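Local coordinates for protein glucosamine 6-phosphate N-acetyltransferase (Arabidopsis thaliana, PDB 3T90) that catalyses acetyl transfer from acetyl-CoA to D-glucosamine 6-phosphate, giving N-acetyl-D-glucosamine 6-phosphate for UDP-GlcNAc biosynthesis, at residues A[8-11]-A[12-16]; A[17-20]-A[21-25]; A[39-42]-A[43-47]. All coordinates share one frame; numbering follows the deposited sequence.

Interaction 1. Residues A[8-11]-A[12-16]; sequences RKLE and ISDKR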
ATOM      1  N   ARG A   8       8.165 -20.525   0.661  1.00 12.73           N
ATOM      2  CA  ARG A   8       6.795 -20.869   1.122  1.00 12.40           C
ATOM      3  C   ARG A   8       6.126 -19.623   1.767  1.00 12.98           C
ATOM      4  O   ARG A   8       6.676 -18.512   1.689  1.00 13.04           O
ATOM      5  CB  ARG A   8       6.896 -22.002   2.190  1.00 12.86           C
ATOM      6  CG  ARG A   8       7.836 -21.644   3.367  1.00 14.36           C
ATOM      7  CD  ARG A   8       7.757 -22.786   4.472  1.00 12.03           C
ATOM      8  NE  ARG A   8       8.731 -22.575   5.485  1.00 11.67           N
ATOM      9  CZ  ARG A   8       8.449 -21.802   6.555  1.00 11.78           C
ATOM     10  NH1 ARG A   8       7.297 -21.090   6.598  1.00 11.41           N
ATOM     11  NH2 ARG A   8       9.381 -21.687   7.500  1.00 12.51           N
ATOM     12  N   LYS A   9       4.940 -19.773   2.335  1.00 12.37           N
ATOM     13  CA  LYS A   9       4.354 -18.660   3.094  1.00 12.21           C
ATOM     14  C   LYS A   9       4.717 -18.704   4.520  1.00 10.32           C
ATOM     15  O   LYS A   9       5.093 -19.759   5.091  1.00 12.08           O
ATOM     16  CB  LYS A   9       2.838 -18.712   2.927  1.00 13.15           C
ATOM     17  CG  LYS A   9       2.394 -18.393   1.449  1.00 20.98           C
ATOM     18  CD  LYS A   9       0.917 -18.659   1.327  1.00 30.63           C
ATOM     19  CE  LYS A   9       0.506 -18.659  -0.148  1.00 35.38           C
ATOM     20  NZ  LYS A   9       1.032 -19.850  -0.910  1.00 38.95           N
ATOM     21  N   LEU A  10       4.649 -17.550   5.191  1.00  8.73           N
ATOM     22  CA  LEU A  10       4.829 -17.499   6.632  1.00  8.59           C
ATOM     23  C   LEU A  10       3.869 -18.443   7.364  1.00  8.83           C
ATOM     24  O   LEU A  10       2.680 -18.530   7.045  1.00  9.52           O
ATOM     25  CB  LEU A  10       4.591 -16.062   7.072  1.00  8.82           C
ATOM     26  CG  LEU A  10       4.843 -15.731   8.556  1.00  8.78           C
ATOM     27  CD1 LEU A  10       6.428 -15.722   8.835  1.00 12.49           C
ATOM     28  CD2 LEU A  10       4.170 -14.429   8.908  1.00  8.77           C
ATOM     29  N   GLU A  11       4.400 -19.144   8.394  1.00  9.27           N
ATOM     30  CA  GLU A  11       3.590 -20.006   9.217  1.00 10.59           C
ATOM     31  C   GLU A  11       3.677 -19.588  10.668  1.00  9.84           C
ATOM     32  O   GLU A  11       4.648 -18.883  11.076  1.00 11.26           O
ATOM     33  CB  GLU A  11       4.059 -21.476   9.034  1.00 13.37           C
ATOM     34  CG  GLU A  11       3.883 -21.980   7.593  1.00 18.82           C
ATOM     35  CD  GLU A  11       2.395 -22.113   7.195  1.00 26.88           C
ATOM     36  OE1 GLU A  11       1.610 -22.562   8.055  1.00 36.35           O
ATOM     37  OE2 GLU A  11       1.941 -21.708   6.079  1.00 29.89           O
ATOM     38  N   ILE A  12       2.727 -20.058  11.484  1.00 11.81           N
ATOM     39  CA  ILE A  12       2.698 -19.545  12.891  1.00 12.36           C
ATOM     40  C   ILE A  12       3.940 -19.978  13.673  1.00 12.60           C
ATOM     41  O   ILE A  12       4.427 -19.218  14.536  1.00 13.64           O
ATOM     42  CB  ILE A  12       1.357 -19.886  13.565  1.00 15.47           C
ATOM     43  CG1 ILE A  12       1.104 -18.895  14.767  1.00 19.32           C
ATOM     44  CG2 ILE A  12       1.315 -21.332  13.940  1.00 18.07           C
ATOM     45  CD1 ILE A  12      -0.421 -18.749  15.223  1.00 21.22           C
ATOM     46  N   SER A  13       4.570 -21.077  13.277  1.00 12.41           N
ATOM     47  CA  SER A  13       5.791 -21.547  13.946  1.00 10.86           C
ATOM     48  C   SER A  13       6.998 -20.754  13.606  1.00 11.77           C
ATOM     49  O   SER A  13       8.064 -21.011  14.169  1.00 13.59           O
ATOM     50  CB  SER A  13       5.999 -23.034  13.667  1.00 12.06           C
ATOM     51  OG  SER A  13       5.840 -23.275  12.309  1.00 14.63           O
ATOM     52  N   ASP A  14       6.918 -19.870  12.584  1.00 10.99           N
ATOM     53  CA  ASP A  14       8.080 -19.106  12.215  1.00 10.77           C
ATOM     54  C   ASP A  14       8.518 -18.097  13.284  1.00 10.60           C
ATOM     55  O   ASP A  14       9.660 -17.602  13.116  1.00 12.70           O
ATOM     56  CB  ASP A  14       7.879 -18.374  10.864  1.00  9.48           C
ATOM     57  CG  ASP A  14       7.926 -19.368   9.697  1.00 14.82           C
ATOM     58  OD1 ASP A  14       8.618 -20.384   9.786  1.00 14.43           O
ATOM     59  OD2 ASP A  14       7.286 -19.141   8.660  1.00 12.29           O
ATOM     60  N   LYS A  15       7.701 -17.886  14.305  1.00 12.12           N
ATOM     61  CA  LYS A  15       8.179 -17.068  15.417  1.00 11.99           C
ATOM     62  C   LYS A  15       9.418 -17.700  16.088  1.00 13.08           C
ATOM     63  O   LYS A  15      10.211 -16.939  16.670  1.00 14.79           O
ATOM     64  CB  LYS A  15       7.039 -16.808  16.412  1.00 14.65           C
ATOM     65  CG  LYS A  15       6.497 -17.971  17.086  1.00 15.92           C
ATOM     66  CD  LYS A  15       5.351 -17.521  18.064  1.00 17.44           C
ATOM     67  CE  LYS A  15       4.506 -18.633  18.486  1.00 15.38           C
ATOM     68  NZ  LYS A  15       3.615 -19.129  17.367  1.00 13.81           N
ATOM     69  N   ARG A  16       9.637 -19.009  15.950  1.00 12.34           N
ATOM     70  CA  ARG A  16      10.834 -19.566  16.544  1.00 12.74           C
ATOM     71  C   ARG A  16      11.984 -19.725  15.532  1.00 13.73           C
ATOM     72  O   ARG A  16      13.055 -20.294  15.886  1.00 15.56           O
ATOM     73  CB  ARG A  16      10.495 -20.894  17.263  1.00 14.38           C
ATOM     74  CG  ARG A  16      10.009 -21.922  16.385  1.00 14.09           C
ATOM     75  CD  ARG A  16       9.986 -23.321  17.081  1.00 20.37           C
ATOM     76  NE  ARG A  16       9.463 -24.347  16.177  1.00 29.30           N
ATOM     77  CZ  ARG A  16      10.198 -25.034  15.288  1.00 32.14           C
ATOM     78  NH1 ARG A  16      11.517 -24.851  15.204  1.00 33.67           N
ATOM     79  NH2 ARG A  16       9.607 -25.939  14.503  1.00 33.16           N
TER
HETATM   80  O   HOH W   1       0.541 -21.461  10.287  1.00 15.97           O
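Arg8 sets CG between its backbone N and carbonyl carbon (chi1 55°) and then runs extended to NE, and this carries its guanidinium along the chain to the carboxylate of Asp14. The contact is an end-on Arg-Asp salt bridge in the turn where strand 5-9 gives way to the 3-10 segment 12-16 of a GNAT fold. Arg8 grips Asp14 with two nitrogens, one to each oxygen. NH2 of Arg8 donates to OD1 of Asp14 at 2.7 Å, and NH1 of Arg8 to OD2 of Asp14 at 2.8 Å. Arg8 meets both oxygens on their syn side, and the two flat groups are nearly coplanar, 27° apart. Arg8 NH1 also reaches Lys9 O at 3.0 Å, which helps fix the rotation of the guanidinium.

Asp14 OD2 takes a second bond, from Glu11 N at 2.9 Å, which arrives from above the carboxylate plane. The backbone answers in the other direction, with Asp14 N donating to Glu11 O. Asp14 is buried, and the three donors satisfy a carboxylate that would probably be costly to bury without them. Leu10 CD1 lies against CB of Asp14 at 3.6 Å. A leucine in place of Arg8 would probably leave Asp14 OD1 without its charged mate and the carboxylate freer to turn.

Arg8 NH2 also makes a salt bridge with Glu57, and Leu10 packs on Phe41 of helix 34-45 and on Phe76 of the second subunit. One water bridges the chain here, donating to Glu11 OE1 (2.7 Å) and accepting from Ile12 N.

Interaction 2. Residues A[17-20]-A[21-25]; sequences KGFI and ELLGQ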
ATOM      1  N   LYS A  17      11.840 -19.182  14.290  1.00 12.26           N
ATOM      2  CA  LYS A  17      12.824 -19.387  13.246  1.00 10.37           C
ATOM      3  C   LYS A  17      13.479 -18.083  12.821  1.00 11.18           C
ATOM      4  O   LYS A  17      13.961 -17.966  11.699  1.00 12.49           O
ATOM      5  CB  LYS A  17      12.136 -20.085  12.062  1.00 12.25           C
ATOM      6  CG  LYS A  17      11.707 -21.554  12.334  1.00 14.39           C
ATOM      7  CD  LYS A  17      11.206 -22.234  11.026  1.00 16.33           C
ATOM      8  CE  LYS A  17      10.871 -23.634  11.437  1.00 20.09           C
ATOM      9  NZ  LYS A  17      10.282 -24.312  10.254  1.00 17.53           N
ATOM     10  N   GLY A  18      13.499 -17.102  13.691  1.00 10.60           N
ATOM     11  CA  GLY A  18      14.234 -15.874  13.385  1.00 10.56           C
ATOM     12  C   GLY A  18      13.573 -14.930  12.394  1.00 10.32           C
ATOM     13  O   GLY A  18      14.292 -14.067  11.810  1.00 10.47           O
ATOM     14  N   PHE A  19      12.261 -15.078  12.257  1.00 10.42           N
ATOM     15  CA  PHE A  19      11.481 -14.113  11.388  1.00  8.27           C
ATOM     16  C   PHE A  19      11.566 -12.656  11.857  1.00  8.48           C
ATOM     17  O   PHE A  19      11.922 -11.775  11.057  1.00  7.31           O
ATOM     18  CB  PHE A  19      10.059 -14.621  11.251  1.00 10.35           C
ATOM     19  CG  PHE A  19       9.192 -13.706  10.437  1.00  8.98           C
ATOM     20  CD1 PHE A  19       9.378 -13.554   9.056  1.00  9.10           C
ATOM     21  CD2 PHE A  19       8.210 -12.995  11.060  1.00  9.23           C
ATOM     22  CE1 PHE A  19       8.525 -12.723   8.340  1.00 10.56           C
ATOM     23  CE2 PHE A  19       7.363 -12.147  10.341  1.00  8.93           C
ATOM     24  CZ  PHE A  19       7.552 -12.024   8.978  1.00  9.88           C
ATOM     25  N   ILE A  20      11.254 -12.372  13.108  1.00  8.21           N
ATOM     26  CA  ILE A  20      11.280 -11.010  13.583  1.00  8.68           C
ATOM     27  C   ILE A  20      12.738 -10.499  13.589  1.00  9.41           C
ATOM     28  O   ILE A  20      13.007  -9.368  13.128  1.00  9.88           O
ATOM     29  CB  ILE A  20      10.665 -10.932  15.000  1.00  9.85           C
ATOM     30  CG1 ILE A  20       9.193 -11.434  14.938  1.00  9.04           C
ATOM     31  CG2 ILE A  20      10.786  -9.475  15.616  1.00 13.36           C
ATOM     32  CD1 ILE A  20       8.312 -10.471  14.055  1.00 10.52           C
ATOM     33  N   GLU A  21      13.677 -11.363  13.970  1.00 11.16           N
ATOM     34  CA  GLU A  21      15.109 -10.987  13.898  1.00 10.51           C
ATOM     35  C   GLU A  21      15.515 -10.559  12.484  1.00  9.54           C
ATOM     36  O   GLU A  21      16.247  -9.555  12.349  1.00 11.58           O
ATOM     37  CB  GLU A  21      15.970 -12.116  14.420  1.00 12.19           C
ATOM     38  CG  GLU A  21      15.703 -12.397  15.931  1.00 16.58           C
ATOM     39  CD  GLU A  21      14.762 -13.580  16.087  1.00 21.10           C
ATOM     40  OE1 GLU A  21      13.623 -13.622  15.509  1.00 15.88           O
ATOM     41  OE2 GLU A  21      15.174 -14.561  16.803  1.00 32.52           O
ATOM     42  N   LEU A  22      15.046 -11.254  11.448  1.00  8.84           N
ATOM     43  CA  LEU A  22      15.404 -10.899  10.080  1.00  7.85           C
ATOM     44  C   LEU A  22      14.759  -9.561   9.722  1.00  7.52           C
ATOM     45  O   LEU A  22      15.434  -8.713   9.074  1.00  8.78           O
ATOM     46  CB  LEU A  22      14.900 -12.007   9.166  1.00  9.64           C
ATOM     47  CG  LEU A  22      14.946 -11.641   7.695  1.00  9.36           C
ATOM     48  CD1 LEU A  22      16.415 -11.326   7.228  1.00 13.32           C
ATOM     49  CD2 LEU A  22      14.290 -12.751   6.825  1.00 12.96           C
ATOM     50  N   LEU A  23      13.477  -9.360  10.115  1.00  8.41           N
ATOM     51  CA  LEU A  23      12.866  -8.035   9.851  1.00  8.67           C
ATOM     52  C   LEU A  23      13.698  -6.884  10.440  1.00  8.31           C
ATOM     53  O   LEU A  23      13.677  -5.793   9.888  1.00  9.83           O
ATOM     54  CB  LEU A  23      11.416  -7.938  10.334  1.00  7.71           C
ATOM     55  CG  LEU A  23      10.429  -8.806   9.548  1.00  9.98           C
ATOM     56  CD1 LEU A  23       9.038  -8.855  10.217  1.00 11.60           C
ATOM     57  CD2 LEU A  23      10.318  -8.347   8.045  1.00 11.70           C
ATOM     58  N   GLY A  24      14.370  -7.141  11.556  1.00  8.19           N
ATOM     59  CA  GLY A  24      15.204  -6.141  12.216  1.00  8.14           C
ATOM     60  C   GLY A  24      16.389  -5.697  11.338  1.00 11.92           C
ATOM     61  O   GLY A  24      16.952  -4.648  11.615  1.00 11.87           O
ATOM     62  N   GLN A  25      16.734  -6.431  10.302  1.00  9.70           N
ATOM     63  CA  GLN A  25      17.757  -5.996   9.316  1.00 10.05           C
ATOM     64  C   GLN A  25      17.200  -4.973   8.321  1.00 11.89           C
ATOM     65  O   GLN A  25      17.984  -4.306   7.619  1.00 13.54           O
ATOM     66  CB  GLN A  25      18.327  -7.196   8.539  1.00  9.06           C
ATOM     67  CG  GLN A  25      19.020  -8.157   9.540  1.00 12.08           C
ATOM     68  CD  GLN A  25      19.877  -9.184   8.774  1.00 12.10           C
ATOM     69  OE1 GLN A  25      20.384  -8.937   7.680  1.00 15.26           O
ATOM     70  NE2 GLN A  25      19.999 -10.367   9.346  1.00 18.45           N
TER
HETATM   71  O   HOH W   2      13.472 -16.880  16.609  1.00 20.59           O
HETATM   72  O   HOH W   3      10.890 -14.507  15.127  1.00 16.62           O
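Gly18 sits at the N-cap position of helix 19-23, with a positive phi of 76°, and its O accepts from Leu22 N at 2.9 Å to start the first turn. Two more backbone bonds follow, Leu23 N to Phe19 O and Gly24 N to Ile20 O. The chain thus winds through a short helix in the GNAT fold.

Glu21 folds back over this first turn. Its CG stands anti to the carbonyl carbon (chi1 -64°) and the chain bends at chi2, which returns the carboxylate to the start of the helix. There OE1 of Glu21 comes within 3.2 Å of Gly18 CA. Two waters complete the link. One accepts from Gly18 N and donates to Glu21 OE2 at 2.9 Å. The other accepts from Ile20 N at 3.0 Å and donates to Glu21 OE1. The acid therefore reaches the N-H groups at the helix start through water, and its negative charge probably suits that end of the helix dipole.

Another flank is apolar. Leu23 CG lies over one face of the Phe19 ring, and CD1 of Leu23 touches CE2 of Phe19 at 3.7 Å and CZ of Phe19 at the same distance. Ile20 CD1 approaches Leu23 CD1 more loosely, at 4.2 Å. Leu22 CB rests by Gly18 O at 3.4 Å.

Phe19, Leu22 and Leu23 each touch Thr67 of strand 63-74, and Leu22 also meets Val90 of strand 82-91. Leu23 is close to Asp88, a probable substrate-binding residue. Phe76 of the second subunit meets the Phe19 ring edge-to-face and packs on Ile20 and Leu23, so the short helix touches both the sheet and the dimer partner.

Interaction 3. Residues A[39-42]-A[43-47]; sequences RRFE and EIRSY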
ATOM      1  N   ARG A  39      -1.123 -12.824  17.544  1.00  8.57           N
ATOM      2  CA  ARG A  39      -2.274 -11.947  17.351  1.00  8.03           C
ATOM      3  C   ARG A  39      -2.172 -11.396  15.941  1.00  9.18           C
ATOM      4  O   ARG A  39      -3.191 -11.395  15.212  1.00  9.69           O
ATOM      5  CB  ARG A  39      -2.215 -10.802  18.362  1.00  8.45           C
ATOM      6  CG  ARG A  39      -3.462  -9.958  18.353  1.00 12.43           C
ATOM      7  CD  ARG A  39      -3.447  -8.796  19.332  1.00 14.04           C
ATOM      8  NE  ARG A  39      -2.396  -7.846  18.954  1.00 27.26           N
ATOM      9  CZ  ARG A  39      -2.587  -6.834  18.121  1.00 32.75           C
ATOM     10  NH1 ARG A  39      -3.810  -6.595  17.669  1.00 35.43           N
ATOM     11  NH2 ARG A  39      -1.566  -6.054  17.760  1.00 34.63           N
ATOM     12  N   ARG A  40      -1.001 -10.864  15.572  1.00  9.53           N
ATOM     13  CA  ARG A  40      -0.876 -10.161  14.298  1.00  9.07           C
ATOM     14  C   ARG A  40      -0.847 -11.169  13.157  1.00 10.76           C
ATOM     15  O   ARG A  40      -1.410 -10.910  12.087  1.00 10.30           O
ATOM     16  CB  ARG A  40       0.424  -9.317  14.385  1.00  9.43           C
ATOM     17  CG  ARG A  40       0.815  -8.524  13.019  1.00  8.74           C
ATOM     18  CD  ARG A  40      -0.349  -7.782  12.355  1.00  6.84           C
ATOM     19  NE  ARG A  40      -1.137  -7.003  13.306  1.00 10.52           N
ATOM     20  CZ  ARG A  40      -0.900  -5.731  13.546  1.00  9.14           C
ATOM     21  NH1 ARG A  40       0.170  -5.075  13.014  1.00  9.17           N
ATOM     22  NH2 ARG A  40      -1.776  -5.073  14.274  1.00 10.75           N
ATOM     23  N   PHE A  41      -0.282 -12.376  13.368  1.00  7.94           N
ATOM     24  CA  PHE A  41      -0.369 -13.441  12.342  1.00  8.06           C
ATOM     25  C   PHE A  41      -1.816 -13.752  12.033  1.00  9.73           C
ATOM     26  O   PHE A  41      -2.198 -13.825  10.854  1.00 12.39           O
ATOM     27  CB  PHE A  41       0.357 -14.710  12.885  1.00  9.84           C
ATOM     28  CG  PHE A  41       0.341 -15.865  11.885  1.00 10.40           C
ATOM     29  CD1 PHE A  41       1.402 -16.007  10.972  1.00  9.93           C
ATOM     30  CD2 PHE A  41      -0.714 -16.752  11.774  1.00 13.67           C
ATOM     31  CE1 PHE A  41       1.384 -16.943  10.004  1.00 10.19           C
ATOM     32  CE2 PHE A  41      -0.714 -17.775  10.783  1.00 13.52           C
ATOM     33  CZ  PHE A  41       0.348 -17.844   9.903  1.00 14.10           C
ATOM     34  N   GLU A  42      -2.677 -13.871  13.054  1.00 10.14           N
ATOM     35  CA  GLU A  42      -4.048 -14.225  12.709  0.58 10.88           C
ATOM     36  C   GLU A  42      -4.793 -13.055  12.076  1.00 11.78           C
ATOM     37  O   GLU A  42      -5.683 -13.334  11.165  1.00 13.25           O
ATOM     38  CB  GLU A  42      -4.768 -14.836  13.922  0.58 11.84           C
ATOM     39  CG  GLU A  42      -4.192 -16.179  14.339  0.58 16.71           C
ATOM     40  CD  GLU A  42      -4.422 -17.322  13.342  0.58 17.35           C
ATOM     41  OE1 GLU A  42      -5.364 -17.267  12.525  0.58 23.44           O
ATOM     42  OE2 GLU A  42      -3.684 -18.291  13.404  0.58 19.74           O
ATOM     43  N   GLU A  43      -4.479 -11.813  12.445  1.00 11.96           N
ATOM     44  CA  GLU A  43      -5.130 -10.638  11.822  1.00 12.65           C
ATOM     45  C   GLU A  43      -4.749 -10.558  10.378  1.00 14.77           C
ATOM     46  O   GLU A  43      -5.624 -10.220   9.585  1.00 18.57           O
ATOM     47  CB  GLU A  43      -4.679  -9.327  12.378  1.00 12.03           C
ATOM     48  CG  GLU A  43      -5.200  -9.086  13.787  1.00 14.98           C
ATOM     49  CD  GLU A  43      -4.767  -7.747  14.310  1.00 22.12           C
ATOM     50  OE1 GLU A  43      -3.581  -7.531  14.495  1.00 20.40           O
ATOM     51  OE2 GLU A  43      -5.624  -6.882  14.573  1.00 27.24           O
ATOM     52  N   ILE A  44      -3.507 -10.900   9.995  1.00 13.54           N
ATOM     53  CA  ILE A  44      -3.109 -10.890   8.581  1.00 13.68           C
ATOM     54  C   ILE A  44      -3.681 -12.084   7.866  1.00 14.35           C
ATOM     55  O   ILE A  44      -4.177 -11.944   6.721  1.00 14.51           O
ATOM     56  CB  ILE A  44      -1.566 -10.798   8.475  1.00 11.79           C
ATOM     57  CG1 ILE A  44      -1.114  -9.379   8.872  1.00 11.06           C
ATOM     58  CG2 ILE A  44      -1.100 -11.115   6.965  1.00 11.40           C
ATOM     59  CD1 ILE A  44       0.427  -9.278   9.060  1.00 13.60           C
ATOM     60  N   ARG A  45      -3.720 -13.262   8.514  1.00 15.36           N
ATOM     61  CA  ARG A  45      -4.262 -14.486   7.886  1.00 16.69           C
ATOM     62  C   ARG A  45      -5.746 -14.240   7.509  1.00 18.55           C
ATOM     63  O   ARG A  45      -6.250 -14.846   6.514  1.00 19.11           O
ATOM     64  CB  ARG A  45      -4.245 -15.673   8.897  1.00 18.03           C
ATOM     65  CG  ARG A  45      -5.032 -16.923   8.365  1.00 22.55           C
ATOM     66  CD  ARG A  45      -5.171 -18.077   9.435  1.00 30.50           C
ATOM     67  NE  ARG A  45      -4.214 -19.164   9.170  1.00 40.42           N
ATOM     68  CZ  ARG A  45      -3.587 -19.893  10.107  1.00 43.69           C
ATOM     69  NH1 ARG A  45      -3.810 -19.688  11.419  1.00 41.70           N
ATOM     70  NH2 ARG A  45      -2.701 -20.827   9.730  1.00 44.56           N
ATOM     71  N   SER A  46      -6.427 -13.366   8.269  1.00 18.99           N
ATOM     72  CA  SER A  46      -7.845 -13.130   8.081  1.00 20.29           C
ATOM     73  C   SER A  46      -8.105 -12.536   6.716  1.00 20.06           C
ATOM     74  O   SER A  46      -9.211 -12.696   6.187  1.00 22.56           O
ATOM     75  CB  SER A  46      -8.445 -12.271   9.243  1.00 19.35           C
ATOM     76  OG  SER A  46      -8.223 -10.907   9.065  1.00 23.37           O
ATOM     77  N   TYR A  47      -7.094 -11.931   6.080  1.00 17.77           N
ATOM     78  CA  TYR A  47      -7.276 -11.288   4.759  1.00 20.13           C
ATOM     79  C   TYR A  47      -7.121 -12.258   3.653  1.00 18.21           C
ATOM     80  O   TYR A  47      -7.287 -11.854   2.461  1.00 16.93           O
ATOM     81  CB  TYR A  47      -6.208 -10.216   4.532  1.00 20.59           C
ATOM     82  CG  TYR A  47      -6.491  -8.951   5.262  1.00 31.80           C
ATOM     83  CD1 TYR A  47      -6.899  -7.803   4.577  1.00 39.56           C
ATOM     84  CD2 TYR A  47      -6.354  -8.897   6.657  1.00 38.65           C
ATOM     85  CE1 TYR A  47      -7.168  -6.616   5.271  1.00 46.17           C
ATOM     86  CE2 TYR A  47      -6.612  -7.734   7.363  1.00 44.80           C
ATOM     87  CZ  TYR A  47      -7.038  -6.589   6.672  1.00 48.72           C
ATOM     88  OH  TYR A  47      -7.302  -5.412   7.384  1.00 52.21           O
TER
HETATM   89  O   HOH W   4      -4.675  -4.616  15.547  1.00 33.90           O
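The last turns of helix 34-45 carry a salt-bridge network of Arg39, Arg40 and Glu43. Arg40 bends at chi2 and chi3 (46° each), which curls its guanidinium round to Glu43. It grips side-on, with two nitrogens on one oxygen. NE of Arg40 donates to OE1 of Glu43 at 2.8 Å, and NH2 of Arg40 to the same OE1 at 3.1 Å. Both come from the same face of the carboxylate, with OE1 in the guanidinium plane. CD of Arg40 also touches CD1 of Ile44, at 3.7 Å.

Arg39 meets Glu43 differently. OE1 of Glu43 lies over a face of its guanidinium, 3.3 Å from NH1 of Arg39, so the pair is held by charge and no N-H points at the oxygen. The strongest polar partner of Arg39 is Glu36, through NE. One water joins the network, accepting from Arg39 NH1 and donating to Glu43 OE2 at 2.6 Å.

On another side of the helix, Phe41 turns its ring edge to Arg45. Its CE2 stands over the centre of the guanidinium, 3.6 Å from CZ of Arg45, with the planes 86° apart. Glu42 runs alongside Arg45, but their charge pairing is doubtful, since Glu42 has a second conformer. Near the end of the helix, Ser46 OG donates to Glu43 O at 2.7 Å.

Packing contacts place the helix in the fold. Ile44 packs on His51 and Ile53 of strand 51-58, and Phe41 also packs on Ile12. Towards the second subunit, Arg40 NH1 donates to Lys75 O of that chain, and Ile44 packs on its Phe76.

How the interactions relate
The three contacts follow one another along the chain, in the part of the GNAT fold that runs from the first strand through its first two helices. Interactions 1 and 2 have centres about 11 Å apart and touch, Leu10 CD1 meeting Phe19 CD1 at 3.7 Å. Interaction 1 also touches interaction 3, about 12 Å away between centres, where the ring of Phe41 meets the backbone of Leu10 to Ile12. Interactions 2 and 3 do not meet; their nearest atoms are about 7 Å apart. The turn at 8-16 therefore links helices 19-23 and 34-45. All three reach Phe76 of the second subunit, which ties this region to the homodimer.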